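Local atomic coordinates of halocarboxylic acid dehalogenase DehI (Pseudomonas putida, PDB entry 3BJX), a protein that acts as a group I alpha-haloacid dehalogenase, probably hydrolysing the carbon-halogen bond of 2-halocarboxylic acids. Residues 85-90 with 131-136; 123-128 with 171-176; 238-243 with 279-284. All blocks are in the same frame, centred on the assembly; numbering follows the deposited sequence.

Contact 1 is the hub of the three. It shares helix 112-143 with contact 2, and the two centres lie about 15 Å apart. Arg88 of contact 1 joins them: its NE is 2.8 Å from Asn126 O and its NH2 is 3.0 Å from Tyr127 O. Contact 3 has its centre about 9 Å from that of contact 1. Two salt bridges tie these contacts, Glu86 OE2 to Arg242 NE at 2.7 Å and Arg90 NH1 to Glu238 OE2 at 3.1 Å. Contacts 2 and 3 do not touch; their nearest atoms are about 6 Å apart. A bound sulfate, probably from the crystallisation liquor, lies about 4 Å from the Phe125 side chain in contact 2.

Contact 1: residues 85-90 with 131-136; sequences DELRER and KYLLLI
Beside the contact of Leu87 with Leu133 and Leu134 lie two flat groups, the guanidinium groups of Arg88 and Arg90, each with a carboxylate of its own segment, 85-90, at the edge. Arg88 NH1 bonds to Asp85 OD1 at 3.0 Å. This salt bridge is nearly straight (165° at the hydrogen) and reaches the oxygen on its anti side, 27° out of the carboxylate plane. Arg90 grips Glu86 side-on, with two of its nitrogens on Glu86 OE2: NE is 2.9 Å from OE2, and NH2 is 3.0 Å from the same atom. That oxygen also takes Arg242, so three arginine nitrogens share it. This probably favours the charged form of Glu86.

The contact across the helices is apolar and small. One methyl of Leu87 does the touching. Its CD1 is 4.0 Å from both CG and CD2 of Leu134, and 4.3 Å from CD2 of Leu133. With the CG of Leu87 anti to its carbonyl carbon (chi1 -64°), CD1 is carried to Leu134, and the side chains of Leu87 and Leu134 meet at a slant.

All three leucines are buried. Helix 78-90 rests here on helix 112-143, and helix 230-248 closes the same apolar site, with Leu246 touching both Leu87 and Leu134. Leu133 also packs on Ile284 of helix 267-299.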
ATOM      1  N   ASP A  85      23.027   2.222   2.754  1.00 10.33           N
ATOM      2  CA  ASP A  85      24.042   1.349   2.182  1.00 12.61           C
ATOM      3  C   ASP A  85      23.634  -0.125   2.246  1.00 14.10           C
ATOM      4  O   ASP A  85      23.756  -0.831   1.238  1.00 12.88           O
ATOM      5  CB  ASP A  85      25.420   1.545   2.851  1.00 14.49           C
ATOM      6  CG  ASP A  85      26.118   2.858   2.445  1.00 15.90           C
ATOM      7  OD1 ASP A  85      25.679   3.538   1.501  1.00 16.54           O
ATOM      8  OD2 ASP A  85      27.131   3.208   3.080  1.00 15.96           O
ATOM      9  N   GLU A  86      23.165  -0.575   3.423  1.00 14.75           N
ATOM     10  CA  GLU A  86      22.721  -1.969   3.632  1.00 14.88           C
ATOM     11  C   GLU A  86      21.551  -2.333   2.714  1.00 15.24           C
ATOM     12  O   GLU A  86      21.614  -3.356   1.987  1.00 14.66           O
ATOM     13  CB  GLU A  86      22.323  -2.230   5.100  1.00 15.49           C
ATOM     14  CG  GLU A  86      21.533  -3.531   5.295  1.00 14.22           C
ATOM     15  CD  GLU A  86      21.330  -3.954   6.747  1.00 15.35           C
ATOM     16  OE1 GLU A  86      21.621  -3.173   7.666  1.00 14.39           O
ATOM     17  OE2 GLU A  86      20.844  -5.100   6.969  1.00 17.11           O
ATOM     18  N   LEU A  87      20.492  -1.511   2.766  1.00 13.61           N
ATOM     19  CA  LEU A  87      19.308  -1.674   1.902  1.00 13.76           C
ATOM     20  C   LEU A  87      19.688  -1.725   0.437  1.00 14.04           C
ATOM     21  O   LEU A  87      19.195  -2.573  -0.283  1.00 15.40           O
ATOM     22  CB  LEU A  87      18.258  -0.578   2.127  1.00 11.84           C
ATOM     23  CG  LEU A  87      17.573  -0.504   3.498  1.00 12.05           C
ATOM     24  CD1 LEU A  87      16.906   0.837   3.693  1.00 11.39           C
ATOM     25  CD2 LEU A  87      16.567  -1.664   3.726  1.00 11.12           C
ATOM     26  N   ARG A  88      20.572  -0.831  -0.004  1.00 15.22           N
ATOM     27  CA  ARG A  88      21.099  -0.885  -1.382  1.00 15.04           C
ATOM     28  C   ARG A  88      21.738  -2.216  -1.745  1.00 15.02           C
ATOM     29  O   ARG A  88      21.507  -2.752  -2.827  1.00 16.38           O
ATOM     30  CB  ARG A  88      22.109   0.238  -1.636  1.00 15.66           C
ATOM     31  CG  ARG A  88      22.454   0.391  -3.125  1.00 15.02           C
ATOM     32  CD  ARG A  88      23.332   1.593  -3.381  1.00 16.02           C
ATOM     33  NE  ARG A  88      22.842   2.807  -2.744  1.00 13.94           N
ATOM     34  CZ  ARG A  88      23.389   3.359  -1.663  1.00 15.90           C
ATOM     35  NH1 ARG A  88      24.456   2.796  -1.092  1.00 16.43           N
ATOM     36  NH2 ARG A  88      22.861   4.469  -1.136  1.00 15.10           N
ATOM     37  N   GLU A  89      22.559  -2.732  -0.846  1.00 16.02           N
ATOM     38  CA  GLU A  89      23.224  -4.016  -1.030  1.00 18.83           C
ATOM     39  C   GLU A  89      22.240  -5.211  -1.069  1.00 17.18           C
ATOM     40  O   GLU A  89      22.366  -6.098  -1.908  1.00 18.84           O
ATOM     41  CB  GLU A  89      24.194  -4.208   0.121  1.00 21.51           C
ATOM     42  CG  GLU A  89      25.520  -4.690  -0.262  1.00 27.05           C
ATOM     43  CD  GLU A  89      26.176  -5.438   0.867  1.00 30.49           C
ATOM     44  OE1 GLU A  89      25.823  -5.179   2.046  1.00 31.29           O
ATOM     45  OE2 GLU A  89      27.029  -6.304   0.562  1.00 32.79           O
ATOM     46  N   ARG A  90      21.294  -5.241  -0.136  1.00 14.28           N
ATOM     47  CA  ARG A  90      20.232  -6.249  -0.100  1.00 14.69           C
ATOM     48  C   ARG A  90      19.304  -6.299  -1.323  1.00 15.81           C
ATOM     49  O   ARG A  90      18.682  -7.350  -1.572  1.00 13.73           O
ATOM     50  CB  ARG A  90      19.362  -6.045   1.128  1.00 14.71           C
ATOM     51  CG  ARG A  90      20.017  -6.391   2.436  1.00 15.39           C
ATOM     52  CD  ARG A  90      18.973  -6.152   3.482  1.00 15.54           C
ATOM     53  NE  ARG A  90      19.405  -6.490   4.823  1.00 15.98           N
ATOM     54  CZ  ARG A  90      19.222  -7.671   5.390  1.00 15.58           C
ATOM     55  NH1 ARG A  90      18.653  -8.667   4.707  1.00 15.40           N
ATOM     56  NH2 ARG A  90      19.619  -7.847   6.640  1.00 14.75           N
ATOM     57  N   LYS A 131      17.737   5.702   0.377  1.00 12.41           N
ATOM     58  CA  LYS A 131      17.628   6.821   1.356  1.00 14.34           C
ATOM     59  C   LYS A 131      16.175   7.261   1.514  1.00 14.60           C
ATOM     60  O   LYS A 131      15.674   7.396   2.640  1.00 15.78           O
ATOM     61  CB  LYS A 131      18.526   8.002   0.988  1.00 13.90           C
ATOM     62  CG  LYS A 131      19.974   7.605   0.834  1.00 14.66           C
ATOM     63  CD  LYS A 131      20.893   8.778   0.723  1.00 15.49           C
ATOM     64  CE  LYS A 131      21.311   9.269   2.093  1.00 17.76           C
ATOM     65  NZ  LYS A 131      22.347  10.361   1.972  1.00 19.85           N
ATOM     66  N   TYR A 132      15.490   7.430   0.382  1.00 13.12           N
ATOM     67  CA  TYR A 132      14.072   7.745   0.385  1.00 13.26           C
ATOM     68  C   TYR A 132      13.200   6.676   1.013  1.00 12.92           C
ATOM     69  O   TYR A 132      12.193   6.989   1.615  1.00 16.20           O
ATOM     70  CB  TYR A 132      13.566   8.045  -1.025  1.00 11.21           C
ATOM     71  CG  TYR A 132      13.823   9.448  -1.447  1.00 10.77           C
ATOM     72  CD1 TYR A 132      13.239  10.517  -0.762  1.00 10.88           C
ATOM     73  CD2 TYR A 132      14.656   9.726  -2.547  1.00  9.81           C
ATOM     74  CE1 TYR A 132      13.491  11.840  -1.156  1.00 11.40           C
ATOM     75  CE2 TYR A 132      14.891  11.022  -2.951  1.00 10.22           C
ATOM     76  CZ  TYR A 132      14.320  12.078  -2.247  1.00 10.47           C
ATOM     77  OH  TYR A 132      14.551  13.359  -2.671  1.00  9.71           O
ATOM     78  N   LEU A 133      13.561   5.416   0.843  1.00 13.66           N
ATOM     79  CA  LEU A 133      12.862   4.326   1.533  1.00 14.38           C
ATOM     80  C   LEU A 133      12.895   4.480   3.064  1.00 14.35           C
ATOM     81  O   LEU A 133      11.951   4.085   3.734  1.00 16.27           O
ATOM     82  CB  LEU A 133      13.421   2.953   1.108  1.00 12.46           C
ATOM     83  CG  LEU A 133      12.795   1.673   1.669  1.00 13.07           C
ATOM     84  CD1 LEU A 133      11.251   1.612   1.446  1.00 12.28           C
ATOM     85  CD2 LEU A 133      13.499   0.411   1.104  1.00 12.73           C
ATOM     86  N   LEU A 134      13.964   5.057   3.604  1.00 14.83           N
ATOM     87  CA  LEU A 134      14.073   5.307   5.046  1.00 16.07           C
ATOM     88  C   LEU A 134      13.211   6.473   5.474  1.00 17.36           C
ATOM     89  O   LEU A 134      12.453   6.362   6.437  1.00 19.33           O
ATOM     90  CB  LEU A 134      15.517   5.592   5.452  1.00 15.09           C
ATOM     91  CG  LEU A 134      16.467   4.416   5.461  1.00 15.99           C
ATOM     92  CD1 LEU A 134      17.877   4.959   5.381  1.00 16.18           C
ATOM     93  CD2 LEU A 134      16.252   3.469   6.680  1.00 15.21           C
ATOM     94  N   LEU A 135      13.349   7.602   4.775  1.00 18.46           N
ATOM     95  CA  LEU A 135      12.494   8.777   5.014  1.00 17.61           C
ATOM     96  C   LEU A 135      11.006   8.380   5.044  1.00 17.93           C
ATOM     97  O   LEU A 135      10.349   8.549   6.061  1.00 19.05           O
ATOM     98  CB  LEU A 135      12.757   9.891   3.988  1.00 16.31           C
ATOM     99  CG  LEU A 135      11.792  11.094   4.004  1.00 17.18           C
ATOM    100  CD1 LEU A 135      11.738  11.763   5.372  1.00 17.51           C
ATOM    101  CD2 LEU A 135      12.126  12.122   2.951  1.00 16.65           C
ATOM    102  N   ILE A 136      10.508   7.823   3.941  1.00 17.21           N
ATOM    103  CA  ILE A 136       9.116   7.392   3.803  1.00 16.43           C
ATOM    104  C   ILE A 136       8.697   6.391   4.888  1.00 16.52           C
ATOM    105  O   ILE A 136       7.575   6.470   5.408  1.00 16.44           O
ATOM    106  CB  ILE A 136       8.861   6.848   2.362  1.00 17.88           C
ATOM    107  CG1 ILE A 136       8.999   7.977   1.301  1.00 18.33           C
ATOM    108  CG2 ILE A 136       7.567   6.062   2.247  1.00 17.29           C
ATOM    109  CD1 ILE A 136       8.374   9.301   1.647  1.00 19.36           C
TER

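Contact 2: residues 123-128 with 171-176; sequences YAFNYG and PLLPLV
Leu173 reaches from the loop to helix 112-143 with both of its methyls. CD1 lies between Ala124 and Phe125: Leu173 CD1 is 3.7 Å from Ala124 CB and also 4.1 Å from Phe125 CE2. The other methyl meets the ring alone, with Leu173 CD2 4.1 Å from Phe125 CE2. Leu173 CD2 comes to the ring obliquely, and the two side chains lie aslant.

Leu175 takes a different position. Its CD2 sits at the edge of the ring, near the ring plane, 4.3 Å from Phe125 CZ. The far end of the Phe125 ring thus touches two leucines of the loop. With its CG anti to the carbonyl carbon (chi1 -80°), Phe125 extends from the helix toward them. Leu173 has unusual torsions (chi1 -136°, chi2 143°), so the exact placing of its methyls may be less certain.

The backbones stay well apart; the nearest pair of CA atoms, those of Ala124 and Leu173, is 8.7 Å apart. The backbone of Leu173 is also hydrogen-bonded to that of Pro48. Leu173 and Leu175 both also touch Ala207 of helix 203-208, and the Phe125 ring also meets that of Trp49.

No hydrogen bond or charge pair crosses between the two segments. Residues 171-176 meet residues 123-128 through apolar side chains, and the attraction between them is dispersive and hydrophobic.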
ATOM      1  N   TYR A 123      22.816   5.535 -11.511  1.00 15.00           N
ATOM      2  CA  TYR A 123      23.610   5.666 -10.261  1.00 13.93           C
ATOM      3  C   TYR A 123      23.067   6.678  -9.263  1.00 13.91           C
ATOM      4  O   TYR A 123      23.125   6.445  -8.042  1.00 15.06           O
ATOM      5  CB  TYR A 123      25.071   6.004 -10.580  1.00 15.81           C
ATOM      6  CG  TYR A 123      25.908   4.811 -11.019  1.00 16.68           C
ATOM      7  CD1 TYR A 123      25.306   3.690 -11.633  1.00 17.62           C
ATOM      8  CD2 TYR A 123      27.278   4.801 -10.846  1.00 14.91           C
ATOM      9  CE1 TYR A 123      26.041   2.606 -12.045  1.00 17.31           C
ATOM     10  CE2 TYR A 123      28.025   3.713 -11.260  1.00 17.66           C
ATOM     11  CZ  TYR A 123      27.387   2.618 -11.861  1.00 17.27           C
ATOM     12  OH  TYR A 123      28.093   1.530 -12.275  1.00 18.11           O
ATOM     13  N   ALA A 124      22.573   7.812  -9.761  1.00 12.51           N
ATOM     14  CA  ALA A 124      21.985   8.823  -8.893  1.00 13.72           C
ATOM     15  C   ALA A 124      20.785   8.253  -8.159  1.00 14.76           C
ATOM     16  O   ALA A 124      20.518   8.625  -7.011  1.00 18.62           O
ATOM     17  CB  ALA A 124      21.566  10.070  -9.697  1.00 14.15           C
ATOM     18  N   PHE A 125      20.039   7.391  -8.842  1.00 13.95           N
ATOM     19  CA  PHE A 125      18.839   6.797  -8.294  1.00 14.39           C
ATOM     20  C   PHE A 125      19.159   5.662  -7.364  1.00 15.25           C
ATOM     21  O   PHE A 125      18.556   5.585  -6.304  1.00 15.98           O
ATOM     22  CB  PHE A 125      17.864   6.339  -9.385  1.00 14.38           C
ATOM     23  CG  PHE A 125      17.056   7.454  -9.953  1.00 13.60           C
ATOM     24  CD1 PHE A 125      15.997   7.967  -9.252  1.00 11.56           C
ATOM     25  CD2 PHE A 125      17.393   8.025 -11.175  1.00 12.60           C
ATOM     26  CE1 PHE A 125      15.266   9.020  -9.762  1.00 12.75           C
ATOM     27  CE2 PHE A 125      16.668   9.079 -11.675  1.00 12.30           C
ATOM     28  CZ  PHE A 125      15.615   9.585 -10.972  1.00 12.41           C
ATOM     29  N   ASN A 126      20.082   4.780  -7.771  1.00 16.56           N
ATOM     30  CA  ASN A 126      20.641   3.749  -6.881  1.00 15.99           C
ATOM     31  C   ASN A 126      21.082   4.296  -5.544  1.00 16.12           C
ATOM     32  O   ASN A 126      20.879   3.648  -4.528  1.00 16.29           O
ATOM     33  CB  ASN A 126      21.802   2.998  -7.546  1.00 16.54           C
ATOM     34  CG  ASN A 126      21.343   2.169  -8.707  1.00 17.16           C
ATOM     35  OD1 ASN A 126      20.137   1.960  -8.859  1.00 18.37           O
ATOM     36  ND2 ASN A 126      22.276   1.710  -9.550  1.00 14.51           N
ATOM     37  N   TYR A 127      21.676   5.492  -5.559  1.00 16.50           N
ATOM     38  CA  TYR A 127      22.112   6.169  -4.345  1.00 16.65           C
ATOM     39  C   TYR A 127      20.972   6.719  -3.484  1.00 17.06           C
ATOM     40  O   TYR A 127      20.980   6.542  -2.267  1.00 17.53           O
ATOM     41  CB  TYR A 127      23.117   7.294  -4.656  1.00 17.82           C
ATOM     42  CG  TYR A 127      23.582   7.993  -3.411  1.00 17.45           C
ATOM     43  CD1 TYR A 127      24.510   7.386  -2.574  1.00 17.91           C
ATOM     44  CD2 TYR A 127      23.071   9.229  -3.042  1.00 18.10           C
ATOM     45  CE1 TYR A 127      24.939   7.993  -1.410  1.00 17.47           C
ATOM     46  CE2 TYR A 127      23.490   9.859  -1.856  1.00 18.52           C
ATOM     47  CZ  TYR A 127      24.435   9.224  -1.044  1.00 18.62           C
ATOM     48  OH  TYR A 127      24.893   9.793   0.139  1.00 17.26           O
ATOM     49  N   GLY A 128      20.013   7.413  -4.097  1.00 15.76           N
ATOM     50  CA  GLY A 128      18.970   8.044  -3.313  1.00 13.94           C
ATOM     51  C   GLY A 128      17.783   7.171  -2.969  1.00 12.98           C
ATOM     52  O   GLY A 128      17.079   7.452  -2.010  1.00 13.04           O
ATOM     53  N   PRO A 171      23.408  18.632 -10.033  1.00 34.77           N
ATOM     54  CA  PRO A 171      22.520  19.041  -8.920  1.00 33.12           C
ATOM     55  C   PRO A 171      21.017  18.736  -9.122  1.00 31.50           C
ATOM     56  O   PRO A 171      20.285  18.514  -8.134  1.00 29.82           O
ATOM     57  CB  PRO A 171      22.754  20.558  -8.827  1.00 33.45           C
ATOM     58  CG  PRO A 171      23.293  20.940 -10.202  1.00 33.90           C
ATOM     59  CD  PRO A 171      24.161  19.778 -10.574  1.00 33.83           C
ATOM     60  N   LEU A 172      20.571  18.718 -10.381  1.00 28.94           N
ATOM     61  CA  LEU A 172      19.158  18.518 -10.694  1.00 27.68           C
ATOM     62  C   LEU A 172      18.966  17.731 -11.996  1.00 25.36           C
ATOM     63  O   LEU A 172      19.228  18.234 -13.083  1.00 25.74           O
ATOM     64  CB  LEU A 172      18.420  19.874 -10.714  1.00 28.10           C
ATOM     65  CG  LEU A 172      16.905  20.018 -10.503  1.00 28.51           C
ATOM     66  CD1 LEU A 172      16.328  19.155  -9.406  1.00 28.04           C
ATOM     67  CD2 LEU A 172      16.588  21.475 -10.201  1.00 29.86           C
ATOM     68  N   LEU A 173      18.518  16.485 -11.853  1.00 23.45           N
ATOM     69  CA  LEU A 173      18.284  15.551 -12.957  1.00 21.98           C
ATOM     70  C   LEU A 173      16.976  15.870 -13.705  1.00 22.08           C
ATOM     71  O   LEU A 173      15.941  16.030 -13.063  1.00 23.21           O
ATOM     72  CB  LEU A 173      18.206  14.144 -12.362  1.00 23.00           C
ATOM     73  CG  LEU A 173      18.907  12.964 -13.022  1.00 22.57           C
ATOM     74  CD1 LEU A 173      19.450  12.065 -11.967  1.00 21.60           C
ATOM     75  CD2 LEU A 173      17.929  12.231 -13.936  1.00 23.90           C
ATOM     76  N   PRO A 174      17.013  15.989 -15.056  1.00 21.46           N
ATOM     77  CA  PRO A 174      15.792  16.263 -15.843  1.00 20.74           C
ATOM     78  C   PRO A 174      14.821  15.077 -15.989  1.00 20.75           C
ATOM     79  O   PRO A 174      15.154  14.050 -16.576  1.00 21.66           O
ATOM     80  CB  PRO A 174      16.334  16.644 -17.229  1.00 19.85           C
ATOM     81  CG  PRO A 174      17.655  16.030 -17.315  1.00 20.13           C
ATOM     82  CD  PRO A 174      18.212  15.924 -15.919  1.00 21.92           C
ATOM     83  N   LEU A 175      13.598  15.260 -15.517  1.00 18.50           N
ATOM     84  CA  LEU A 175      12.588  14.236 -15.626  1.00 16.01           C
ATOM     85  C   LEU A 175      11.581  14.637 -16.681  1.00 17.25           C
ATOM     86  O   LEU A 175      11.169  15.801 -16.730  1.00 19.15           O
ATOM     87  CB  LEU A 175      11.891  14.061 -14.274  1.00 11.66           C
ATOM     88  CG  LEU A 175      12.748  13.952 -13.025  1.00  8.04           C
ATOM     89  CD1 LEU A 175      11.842  13.777 -11.857  1.00 11.02           C
ATOM     90  CD2 LEU A 175      13.725  12.776 -13.072  1.00  8.19           C
ATOM     91  N   VAL A 176      11.173  13.674 -17.509  1.00 16.80           N
ATOM     92  CA  VAL A 176      10.122  13.883 -18.497  1.00 16.34           C
ATOM     93  C   VAL A 176       8.788  14.152 -17.799  1.00 18.68           C
ATOM     94  O   VAL A 176       8.357  13.370 -16.944  1.00 18.76           O
ATOM     95  CB  VAL A 176       9.983  12.661 -19.450  1.00 16.74           C
ATOM     96  CG1 VAL A 176       8.744  12.787 -20.353  1.00 13.96           C
ATOM     97  CG2 VAL A 176      11.250  12.501 -20.298  1.00 14.27           C
TER

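Contact 3: residues 238-243 with 279-284; sequences ELVTRA and MYQRFI
Helices 230-248 and 267-299 come closest within these segments at Val240 and Gln281, whose CA atoms are 6.3 Å apart. The short spacing brings the side chain of Val240 onto the backbone of helix 267-299: its CG2 is 4.0 Å from Gln281 O. The other methyl, CG1, lies over the centre of one face of the Arg282 guanidinium, with Val240 CG1 4.1 Å from Arg282 CZ. The Arg282 chain bends at its second torsion (chi2 79°), which folds the guanidinium back toward Val240. The two side chains meet at about a right angle.

The contact joins two consecutive long helices of the all-helical DehI fold, which was described as a new fold for alpha-haloacid dehalogenases. A long connection links the two helices in sequence. The same pair is extended by Leu239 and Val240 packing on Ala285.

A water bridges the polar groups beside the valine. It donates to Val240 O at 2.6 Å and accepts from Gln281 NE2 at 3.1 Å. The other end of that amide is held by helix 112-143, where Gln281 OE1 bonds to Ser140 OG. The two bonds probably fix which way round the amide lies. Arg282 also makes a cation-pi contact with Phe278 of its own chain, and it packs on Phe278 of the second subunit.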
ATOM      1  N   GLU A 238      11.322  -7.948   2.058  1.00 15.52           N
ATOM      2  CA  GLU A 238      12.558  -7.875   2.856  1.00 17.01           C
ATOM      3  C   GLU A 238      13.101  -6.452   3.058  1.00 15.88           C
ATOM      4  O   GLU A 238      13.546  -6.107   4.146  1.00 16.31           O
ATOM      5  CB  GLU A 238      13.639  -8.776   2.242  1.00 17.41           C
ATOM      6  CG  GLU A 238      15.058  -8.447   2.684  1.00 19.93           C
ATOM      7  CD  GLU A 238      16.075  -9.266   1.943  1.00 20.15           C
ATOM      8  OE1 GLU A 238      15.654 -10.279   1.357  1.00 22.40           O
ATOM      9  OE2 GLU A 238      17.271  -8.908   1.947  1.00 19.29           O
ATOM     10  N   LEU A 239      13.065  -5.643   2.005  1.00 15.20           N
ATOM     11  CA  LEU A 239      13.439  -4.243   2.084  1.00 14.11           C
ATOM     12  C   LEU A 239      12.491  -3.442   2.937  1.00 14.50           C
ATOM     13  O   LEU A 239      12.944  -2.684   3.794  1.00 15.70           O
ATOM     14  CB  LEU A 239      13.493  -3.629   0.687  1.00 14.83           C
ATOM     15  CG  LEU A 239      14.868  -3.371   0.093  1.00 14.11           C
ATOM     16  CD1 LEU A 239      15.750  -4.572   0.262  1.00 12.18           C
ATOM     17  CD2 LEU A 239      14.712  -2.982  -1.388  1.00 14.09           C
ATOM     18  N   VAL A 240      11.184  -3.600   2.702  1.00 14.04           N
ATOM     19  CA  VAL A 240      10.146  -2.936   3.512  1.00 13.95           C
ATOM     20  C   VAL A 240      10.357  -3.194   5.014  1.00 15.50           C
ATOM     21  O   VAL A 240      10.395  -2.258   5.814  1.00 17.22           O
ATOM     22  CB  VAL A 240       8.672  -3.349   3.083  1.00 11.58           C
ATOM     23  CG1 VAL A 240       7.662  -2.748   4.004  1.00  9.66           C
ATOM     24  CG2 VAL A 240       8.363  -2.948   1.666  1.00  8.69           C
ATOM     25  N   THR A 241      10.505  -4.469   5.367  1.00 17.25           N
ATOM     26  CA  THR A 241      10.747  -4.925   6.740  1.00 17.72           C
ATOM     27  C   THR A 241      12.066  -4.391   7.305  1.00 17.57           C
ATOM     28  O   THR A 241      12.085  -3.788   8.369  1.00 17.83           O
ATOM     29  CB  THR A 241      10.805  -6.449   6.802  1.00 18.23           C
ATOM     30  OG1 THR A 241       9.606  -7.011   6.251  1.00 17.89           O
ATOM     31  CG2 THR A 241      10.952  -6.902   8.224  1.00 19.59           C
ATOM     32  N   ARG A 242      13.163  -4.612   6.585  1.00 17.45           N
ATOM     33  CA  ARG A 242      14.478  -4.151   7.021  1.00 16.72           C
ATOM     34  C   ARG A 242      14.535  -2.641   7.274  1.00 17.20           C
ATOM     35  O   ARG A 242      15.002  -2.213   8.328  1.00 17.03           O
ATOM     36  CB  ARG A 242      15.559  -4.592   6.035  1.00 16.80           C
ATOM     37  CG  ARG A 242      16.999  -4.273   6.480  1.00 17.29           C
ATOM     38  CD  ARG A 242      17.261  -4.826   7.871  1.00 17.45           C
ATOM     39  NE  ARG A 242      18.591  -4.481   8.343  1.00 16.72           N
ATOM     40  CZ  ARG A 242      18.892  -4.266   9.616  1.00 16.26           C
ATOM     41  NH1 ARG A 242      17.942  -4.346  10.547  1.00 14.61           N
ATOM     42  NH2 ARG A 242      20.145  -3.976   9.950  1.00 15.99           N
ATOM     43  N   ALA A 243      14.050  -1.849   6.314  1.00 17.61           N
ATOM     44  CA  ALA A 243      13.906  -0.397   6.466  1.00 16.26           C
ATOM     45  C   ALA A 243      13.096   0.007   7.702  1.00 17.20           C
ATOM     46  O   ALA A 243      13.406   1.007   8.332  1.00 17.39           O
ATOM     47  CB  ALA A 243      13.299   0.210   5.210  1.00 16.27           C
HETATM   48  N   MSE A 279       1.608   2.942   0.830  1.00 19.00           N
HETATM   49  CA  MSE A 279       1.904   2.699  -0.574  1.00 22.83           C
HETATM   50  C   MSE A 279       3.342   3.012  -1.011  1.00 18.04           C
HETATM   51  O   MSE A 279       3.924   2.279  -1.805  1.00 17.39           O
HETATM   52  CB  MSE A 279       0.937   3.516  -1.422  1.00 24.84           C
HETATM   53  CG  MSE A 279       1.046   3.238  -2.887  1.00 28.32           C
HETATM   54 SE   MSE A 279      -0.452   4.011  -3.819  1.00 34.32          SE
HETATM   55  CE  MSE A 279      -0.026   5.943  -3.616  1.00 30.70           C
ATOM     56  N   TYR A 280       3.895   4.124  -0.538  1.00 17.48           N
ATOM     57  CA  TYR A 280       5.238   4.512  -0.965  1.00 16.54           C
ATOM     58  C   TYR A 280       6.373   3.694  -0.324  1.00 14.96           C
ATOM     59  O   TYR A 280       7.423   3.566  -0.920  1.00 14.25           O
ATOM     60  CB  TYR A 280       5.483   6.038  -0.915  1.00 16.75           C
ATOM     61  CG  TYR A 280       5.024   6.749  -2.172  1.00 16.26           C
ATOM     62  CD1 TYR A 280       5.744   6.641  -3.373  1.00 15.61           C
ATOM     63  CD2 TYR A 280       3.858   7.516  -2.171  1.00 16.09           C
ATOM     64  CE1 TYR A 280       5.300   7.278  -4.533  1.00 15.43           C
ATOM     65  CE2 TYR A 280       3.417   8.162  -3.319  1.00 15.69           C
ATOM     66  CZ  TYR A 280       4.133   8.036  -4.486  1.00 16.50           C
ATOM     67  OH  TYR A 280       3.678   8.698  -5.606  1.00 17.60           O
ATOM     68  N   GLN A 281       6.157   3.112   0.858  1.00 14.11           N
ATOM     69  CA  GLN A 281       7.100   2.089   1.375  1.00 11.88           C
ATOM     70  C   GLN A 281       7.348   0.993   0.334  1.00 12.43           C
ATOM     71  O   GLN A 281       8.493   0.659   0.037  1.00 13.01           O
ATOM     72  CB  GLN A 281       6.594   1.460   2.672  1.00  9.91           C
ATOM     73  CG  GLN A 281       6.378   2.423   3.821  1.00  7.97           C
ATOM     74  CD  GLN A 281       5.944   1.728   5.080  1.00  7.80           C
ATOM     75  OE1 GLN A 281       4.757   1.705   5.431  1.00 10.05           O
ATOM     76  NE2 GLN A 281       6.891   1.162   5.779  1.00  6.22           N
ATOM     77  N   ARG A 282       6.264   0.459  -0.232  1.00 12.80           N
ATOM     78  CA  ARG A 282       6.337  -0.654  -1.183  1.00 13.24           C
ATOM     79  C   ARG A 282       6.798  -0.190  -2.556  1.00 13.37           C
ATOM     80  O   ARG A 282       7.503  -0.922  -3.253  1.00 14.58           O
ATOM     81  CB  ARG A 282       4.976  -1.359  -1.310  1.00 12.20           C
ATOM     82  CG  ARG A 282       4.616  -2.280  -0.185  1.00 10.67           C
ATOM     83  CD  ARG A 282       4.104  -1.547   1.042  1.00 11.02           C
ATOM     84  NE  ARG A 282       3.806  -2.487   2.114  1.00  9.69           N
ATOM     85  CZ  ARG A 282       3.606  -2.146   3.379  1.00  9.44           C
ATOM     86  NH1 ARG A 282       3.607  -0.864   3.737  1.00  8.37           N
ATOM     87  NH2 ARG A 282       3.359  -3.094   4.279  1.00  8.71           N
ATOM     88  N   PHE A 283       6.401   1.023  -2.930  1.00 13.62           N
ATOM     89  CA  PHE A 283       6.721   1.591  -4.233  1.00 13.15           C
ATOM     90  C   PHE A 283       8.216   1.798  -4.359  1.00 12.86           C
ATOM     91  O   PHE A 283       8.836   1.325  -5.337  1.00 10.54           O
ATOM     92  CB  PHE A 283       5.932   2.890  -4.467  1.00 12.85           C
ATOM     93  CG  PHE A 283       6.217   3.566  -5.801  1.00 12.55           C
ATOM     94  CD1 PHE A 283       5.335   3.431  -6.863  1.00 12.42           C
ATOM     95  CD2 PHE A 283       7.356   4.343  -5.983  1.00 13.45           C
ATOM     96  CE1 PHE A 283       5.574   4.042  -8.082  1.00 11.64           C
ATOM     97  CE2 PHE A 283       7.613   4.969  -7.205  1.00 12.58           C
ATOM     98  CZ  PHE A 283       6.719   4.809  -8.254  1.00 12.14           C
ATOM     99  N   ILE A 284       8.788   2.488  -3.360  1.00 14.45           N
ATOM    100  CA  ILE A 284      10.230   2.756  -3.292  1.00 12.95           C
ATOM    101  C   ILE A 284      11.019   1.459  -3.205  1.00 13.38           C
ATOM    102  O   ILE A 284      11.990   1.280  -3.949  1.00 14.42           O
ATOM    103  CB  ILE A 284      10.645   3.609  -2.079  1.00 13.81           C
ATOM    104  CG1 ILE A 284       9.742   4.833  -1.892  1.00 14.10           C
ATOM    105  CG2 ILE A 284      12.150   3.990  -2.197  1.00 13.96           C
ATOM    106  CD1 ILE A 284      10.024   5.968  -2.779  1.00 15.22           C
TER
HETATM  107  O   HOH W   1       9.577  -0.011   4.867  1.00 11.88           O